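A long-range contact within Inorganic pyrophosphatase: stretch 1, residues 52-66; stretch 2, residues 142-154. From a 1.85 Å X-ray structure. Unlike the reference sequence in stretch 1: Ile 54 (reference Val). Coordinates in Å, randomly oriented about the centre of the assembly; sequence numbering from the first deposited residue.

Stretch 1 (52-66) DRIEPAIFAKPTNYG
Stretch 2, residues 142-154: QIEFHFNHYKDLK

Residues 52-66 run as a strand (52-54), a short 3-10 segment at Ala 57 and Ile 58, a loop, and a second strand from Asn 64 onward. Against this largely extended chain lies a helix already under way at Gln 142; a type I turn spans His 149 to Asp 152. The register is set by two close approaches, Phe 59 CA to Tyr 150 CA at 5.8 Å and Pro 62 CA to Ile 143 CA at 6.2 Å, so the two chains run in opposite senses. Together they bury 710 Å².

The chief bump is Phe 59. The 3-10 bend, closed by Phe 59 N to Pro 56 O at 2.8 Å, leaves its backbone at phi/psi -114/42, and with chi1 m and chi2 -45° the ring reaches the turn. Tyr 150 CA stands 3.8 Å from the centroid of the Phe 59 ring, almost on its normal, a CH-pi contact in which the flat ring lets the backbone of Tyr 150 lie over its face. Leu 153 (m, t) fills in at the ring edge, its CG 4.2 Å from Phe 59 CE2, while its CD1 meets Pro 56 CG at 3.7 Å. The turn is held by Asp 152 N to His 149 O, 2.9 Å, and braced by His 149 ND1 donating to Asp 152 OD2 at 2.8 Å.

His 146 (chi1 t, chi2 81°) is the second bump, pointing from the helix toward the loop. Pro 62 covers one face of the imidazole, its CD 3.5 Å from the ring centroid; the C-H groups beside a proline nitrogen are slightly polarised and suit a pi face. At the ring's edge Lys 61 NZ donates to His 146 NE2 at 2.9 Å, and Phe 59 O lies 3.2 Å from His 146 CE1. Lys 61 leaves its backbone sideways, but chi angles of -71°, -61°, 140° and -167° bring its amine in, where NZ also makes an off-centre cation-pi contact, 4.6 Å from the Tyr 150 ring centroid.

Three residues earlier in the helix, Ile 143 (m, t) extends its CG1-CD1 arm: its CG1 is 4.3 Å from Pro 62 CG, and its CD1 is 3.6 Å from Thr 63 CG2. Tyr 65 CE1 touches Phe 147 CZ at 4.0 Å.

Near the Phe 59 ring, a water donates to Tyr 150 O at 2.7 Å and weakly to Glu 55 OE1 at 3.0 Å. Farther from that ring, Arg 53 NE donates to Glu 55 OE1 at 3.1 Å, and Arg 53 NH2 pairs with Glu 55 OE2 at 2.9 Å, a salt bridge whose NH2 hydrogen bond is weak; Lys 151 NZ, of like charge, lies 3.5 Å from Arg 53 NH2.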

# COMPACT_ATOMS: atom_id res chain seq x y z
N ASP B 52 -21.42 7.60 -1.22
CA ASP B 52 -22.28 8.64 -0.68
C ASP B 52 -21.49 9.89 -0.33
O ASP B 52 -21.94 11.01 -0.59
CB ASP B 52 -23.01 8.15 0.57
CG ASP B 52 -24.06 7.09 0.27
OD1 ASP B 52 -24.50 7.01 -0.90
OD2 ASP B 52 -24.44 6.35 1.20
N ARG B 53 -20.32 9.72 0.29
CA ARG B 53 -19.53 10.87 0.73
C ARG B 53 -18.15 10.40 1.15
O ARG B 53 -17.91 9.21 1.35
CB ARG B 53 -20.22 11.60 1.89
CG ARG B 53 -20.36 10.76 3.14
CD ARG B 53 -21.09 11.55 4.21
NE ARG B 53 -21.07 10.87 5.50
CZ ARG B 53 -22.13 10.27 6.04
NH1 ARG B 53 -23.29 10.27 5.41
NH2 ARG B 53 -22.01 9.67 7.22
N ILE B 54 -17.22 11.36 1.25
CA ILE B 54 -15.93 11.15 1.88
C ILE B 54 -16.06 11.45 3.37
O ILE B 54 -16.51 12.54 3.75
CB ILE B 54 -14.85 12.04 1.25
CG1 ILE B 54 -14.88 11.95 -0.29
CG2 ILE B 54 -13.46 11.67 1.82
CD1 ILE B 54 -14.42 10.63 -0.88
N GLU B 55 -15.66 10.49 4.22
CA GLU B 55 -15.69 10.69 5.66
C GLU B 55 -14.37 11.28 6.13
O GLU B 55 -13.37 11.20 5.41
CB GLU B 55 -15.95 9.36 6.37
CG GLU B 55 -17.25 8.67 5.97
CD GLU B 55 -18.47 9.21 6.69
OE1 GLU B 55 -18.45 10.39 7.10
OE2 GLU B 55 -19.44 8.44 6.86
N PRO B 56 -14.31 11.87 7.32
CA PRO B 56 -13.01 12.30 7.86
C PRO B 56 -12.02 11.13 7.89
O PRO B 56 -12.35 10.02 8.29
CB PRO B 56 -13.36 12.78 9.28
CG PRO B 56 -14.80 13.22 9.16
CD PRO B 56 -15.42 12.20 8.24
N ALA B 57 -10.79 11.41 7.44
CA ALA B 57 -9.76 10.39 7.37
C ALA B 57 -9.48 9.76 8.73
O ALA B 57 -9.14 8.58 8.81
CB ALA B 57 -8.47 10.98 6.79
N ILE B 58 -9.62 10.52 9.82
CA ILE B 58 -9.41 9.96 11.14
C ILE B 58 -10.47 8.94 11.51
O ILE B 58 -10.31 8.23 12.50
CB ILE B 58 -9.37 11.05 12.23
CG1 ILE B 58 -10.65 11.88 12.18
CG2 ILE B 58 -8.14 11.94 12.05
CD1 ILE B 58 -10.85 12.75 13.39
N PHE B 59 -11.56 8.86 10.75
CA PHE B 59 -12.64 7.92 11.00
C PHE B 59 -12.75 6.86 9.90
O PHE B 59 -13.84 6.50 9.48
CB PHE B 59 -13.96 8.66 11.17
CG PHE B 59 -14.00 9.59 12.35
CD1 PHE B 59 -13.51 9.18 13.59
CD2 PHE B 59 -14.52 10.88 12.23
CE1 PHE B 59 -13.56 10.02 14.68
CE2 PHE B 59 -14.57 11.72 13.33
CZ PHE B 59 -14.07 11.30 14.56
N ALA B 60 -11.61 6.34 9.44
CA ALA B 60 -11.64 5.20 8.54
C ALA B 60 -12.33 4.03 9.22
O ALA B 60 -12.25 3.87 10.45
CB ALA B 60 -10.22 4.79 8.12
N LYS B 61 -13.04 3.23 8.44
CA LYS B 61 -13.77 2.10 9.02
C LYS B 61 -12.79 1.13 9.69
O LYS B 61 -11.80 0.74 9.08
CB LYS B 61 -14.57 1.35 7.96
CG LYS B 61 -15.78 2.09 7.43
CD LYS B 61 -16.79 2.38 8.55
CE LYS B 61 -17.40 3.78 8.41
NZ LYS B 61 -18.13 4.22 9.64
N PRO B 62 -13.05 0.73 10.95
CA PRO B 62 -12.11 -0.19 11.62
C PRO B 62 -12.26 -1.64 11.19
O PRO B 62 -11.34 -2.43 11.44
CB PRO B 62 -12.47 -0.02 13.11
CG PRO B 62 -13.94 0.35 13.09
CD PRO B 62 -14.11 1.20 11.85
N THR B 63 -13.39 -2.02 10.58
CA THR B 63 -13.60 -3.35 10.01
C THR B 63 -14.15 -3.17 8.61
O THR B 63 -14.52 -2.07 8.23
CB THR B 63 -14.60 -4.18 10.82
OG1 THR B 63 -15.92 -3.67 10.59
CG2 THR B 63 -14.27 -4.11 12.32
N ASN B 64 -14.24 -4.26 7.85
CA ASN B 64 -15.02 -4.17 6.63
C ASN B 64 -16.48 -3.92 7.00
O ASN B 64 -16.92 -4.27 8.11
CB ASN B 64 -14.89 -5.45 5.80
CG ASN B 64 -13.46 -5.82 5.54
OD1 ASN B 64 -12.78 -5.21 4.69
ND2 ASN B 64 -12.97 -6.84 6.24
N TYR B 65 -17.22 -3.30 6.09
CA TYR B 65 -18.60 -2.90 6.36
C TYR B 65 -19.49 -3.44 5.25
O TYR B 65 -19.23 -3.19 4.07
CB TYR B 65 -18.70 -1.38 6.45
CG TYR B 65 -19.96 -0.85 7.10
CD1 TYR B 65 -20.02 -0.64 8.48
CD2 TYR B 65 -21.07 -0.50 6.33
CE1 TYR B 65 -21.16 -0.13 9.07
CE2 TYR B 65 -22.21 0.03 6.93
CZ TYR B 65 -22.24 0.21 8.29
OH TYR B 65 -23.36 0.73 8.90
N GLY B 66 -20.53 -4.17 5.61
CA GLY B 66 -21.42 -4.71 4.59
C GLY B 66 -22.87 -4.82 5.01
O GLY B 66 -23.28 -4.19 5.99
N GLN B 142 -11.99 -0.48 20.31
CA GLN B 142 -11.72 0.44 19.21
C GLN B 142 -12.94 0.59 18.31
O GLN B 142 -13.27 1.70 17.87
CB GLN B 142 -10.52 -0.03 18.38
CG GLN B 142 -9.17 0.03 19.08
CD GLN B 142 -8.03 -0.33 18.14
OE1 GLN B 142 -7.83 0.32 17.10
NE2 GLN B 142 -7.27 -1.36 18.49
N ILE B 143 -13.61 -0.52 18.02
CA ILE B 143 -14.83 -0.47 17.21
C ILE B 143 -15.89 0.34 17.93
O ILE B 143 -16.61 1.14 17.33
CB ILE B 143 -15.33 -1.89 16.91
CG1 ILE B 143 -14.29 -2.68 16.08
CG2 ILE B 143 -16.68 -1.83 16.19
CD1 ILE B 143 -14.67 -4.14 15.90
N GLU B 144 -16.01 0.13 19.24
CA GLU B 144 -16.97 0.89 20.04
C GLU B 144 -16.66 2.38 19.97
O GLU B 144 -17.55 3.20 19.77
CB GLU B 144 -16.96 0.40 21.48
CG GLU B 144 -18.02 1.06 22.36
CD GLU B 144 -18.14 0.39 23.72
OE1 GLU B 144 -17.95 -0.83 23.81
OE2 GLU B 144 -18.42 1.10 24.71
N PHE B 145 -15.38 2.74 20.14
CA PHE B 145 -15.03 4.15 20.09
C PHE B 145 -15.36 4.75 18.74
O PHE B 145 -15.90 5.87 18.65
CB PHE B 145 -13.55 4.36 20.42
CG PHE B 145 -13.15 5.83 20.47
CD1 PHE B 145 -12.87 6.53 19.31
CD2 PHE B 145 -13.07 6.49 21.69
CE1 PHE B 145 -12.53 7.87 19.35
CE2 PHE B 145 -12.71 7.84 21.75
CZ PHE B 145 -12.44 8.53 20.57
N HIS B 146 -15.02 4.03 17.67
CA HIS B 146 -15.30 4.50 16.32
C HIS B 146 -16.76 4.86 16.16
O HIS B 146 -17.11 5.97 15.73
CB HIS B 146 -14.90 3.44 15.27
CG HIS B 146 -15.30 3.82 13.88
ND1 HIS B 146 -14.56 4.68 13.10
CD2 HIS B 146 -16.40 3.50 13.15
CE1 HIS B 146 -15.17 4.86 11.94
NE2 HIS B 146 -16.30 4.16 11.95
N PHE B 147 -17.65 3.93 16.48
CA PHE B 147 -19.06 4.18 16.20
C PHE B 147 -19.68 5.15 17.19
O PHE B 147 -20.71 5.76 16.85
CB PHE B 147 -19.83 2.85 16.15
CG PHE B 147 -19.62 2.12 14.86
CD1 PHE B 147 -20.25 2.55 13.70
CD2 PHE B 147 -18.72 1.05 14.78
CE1 PHE B 147 -20.02 1.92 12.47
CE2 PHE B 147 -18.48 0.42 13.54
CZ PHE B 147 -19.14 0.85 12.40
N ASN B 148 -19.10 5.33 18.37
CA ASN B 148 -19.56 6.35 19.31
C ASN B 148 -19.16 7.76 18.88
O ASN B 148 -19.76 8.73 19.35
CB ASN B 148 -18.99 6.09 20.71
CG ASN B 148 -19.80 5.06 21.49
OD1 ASN B 148 -20.96 4.82 21.17
ND2 ASN B 148 -19.20 4.48 22.53
N HIS B 149 -18.17 7.89 18.00
CA HIS B 149 -17.60 9.20 17.72
C HIS B 149 -17.50 9.59 16.25
O HIS B 149 -17.05 10.70 15.95
CB HIS B 149 -16.21 9.28 18.35
CG HIS B 149 -16.23 9.27 19.85
ND1 HIS B 149 -16.52 10.40 20.58
CD2 HIS B 149 -16.04 8.27 20.74
CE1 HIS B 149 -16.48 10.10 21.87
NE2 HIS B 149 -16.19 8.81 22.00
N TYR B 150 -17.90 8.72 15.31
CA TYR B 150 -17.53 8.99 13.92
C TYR B 150 -18.29 10.15 13.29
O TYR B 150 -17.86 10.65 12.25
CB TYR B 150 -17.70 7.72 13.06
CG TYR B 150 -19.13 7.35 12.75
CD1 TYR B 150 -19.96 6.82 13.72
CD2 TYR B 150 -19.64 7.51 11.46
CE1 TYR B 150 -21.27 6.45 13.42
CE2 TYR B 150 -20.93 7.15 11.15
CZ TYR B 150 -21.75 6.62 12.14
OH TYR B 150 -23.04 6.27 11.83
N LYS B 151 -19.36 10.62 13.91
CA LYS B 151 -20.03 11.83 13.44
C LYS B 151 -19.70 13.05 14.29
O LYS B 151 -20.36 14.09 14.16
CB LYS B 151 -21.55 11.61 13.40
CG LYS B 151 -22.00 10.55 12.39
CD LYS B 151 -23.51 10.39 12.41
CE LYS B 151 -24.01 9.57 11.23
NZ LYS B 151 -24.07 10.37 9.98
N ASP B 152 -18.68 12.97 15.15
CA ASP B 152 -18.45 14.05 16.11
C ASP B 152 -18.13 15.38 15.46
O ASP B 152 -18.32 16.42 16.10
CB ASP B 152 -17.32 13.70 17.07
CG ASP B 152 -17.80 12.91 18.26
OD1 ASP B 152 -18.97 12.47 18.21
OD2 ASP B 152 -17.03 12.74 19.22
N LEU B 153 -17.64 15.40 14.22
CA LEU B 153 -17.26 16.69 13.66
C LEU B 153 -18.47 17.55 13.33
O LEU B 153 -18.35 18.78 13.27
CB LEU B 153 -16.37 16.51 12.43
CG LEU B 153 -15.02 15.86 12.74
CD1 LEU B 153 -14.10 15.96 11.54
CD2 LEU B 153 -14.37 16.50 13.95
N LYS B 154 -19.66 16.95 13.17
CA LYS B 154 -20.92 17.67 12.97
C LYS B 154 -22.05 16.73 13.39
O LYS B 154 -22.70 16.07 12.58
CB LYS B 154 -21.10 18.14 11.53
O HOH W 1 -17.27 9.67 9.80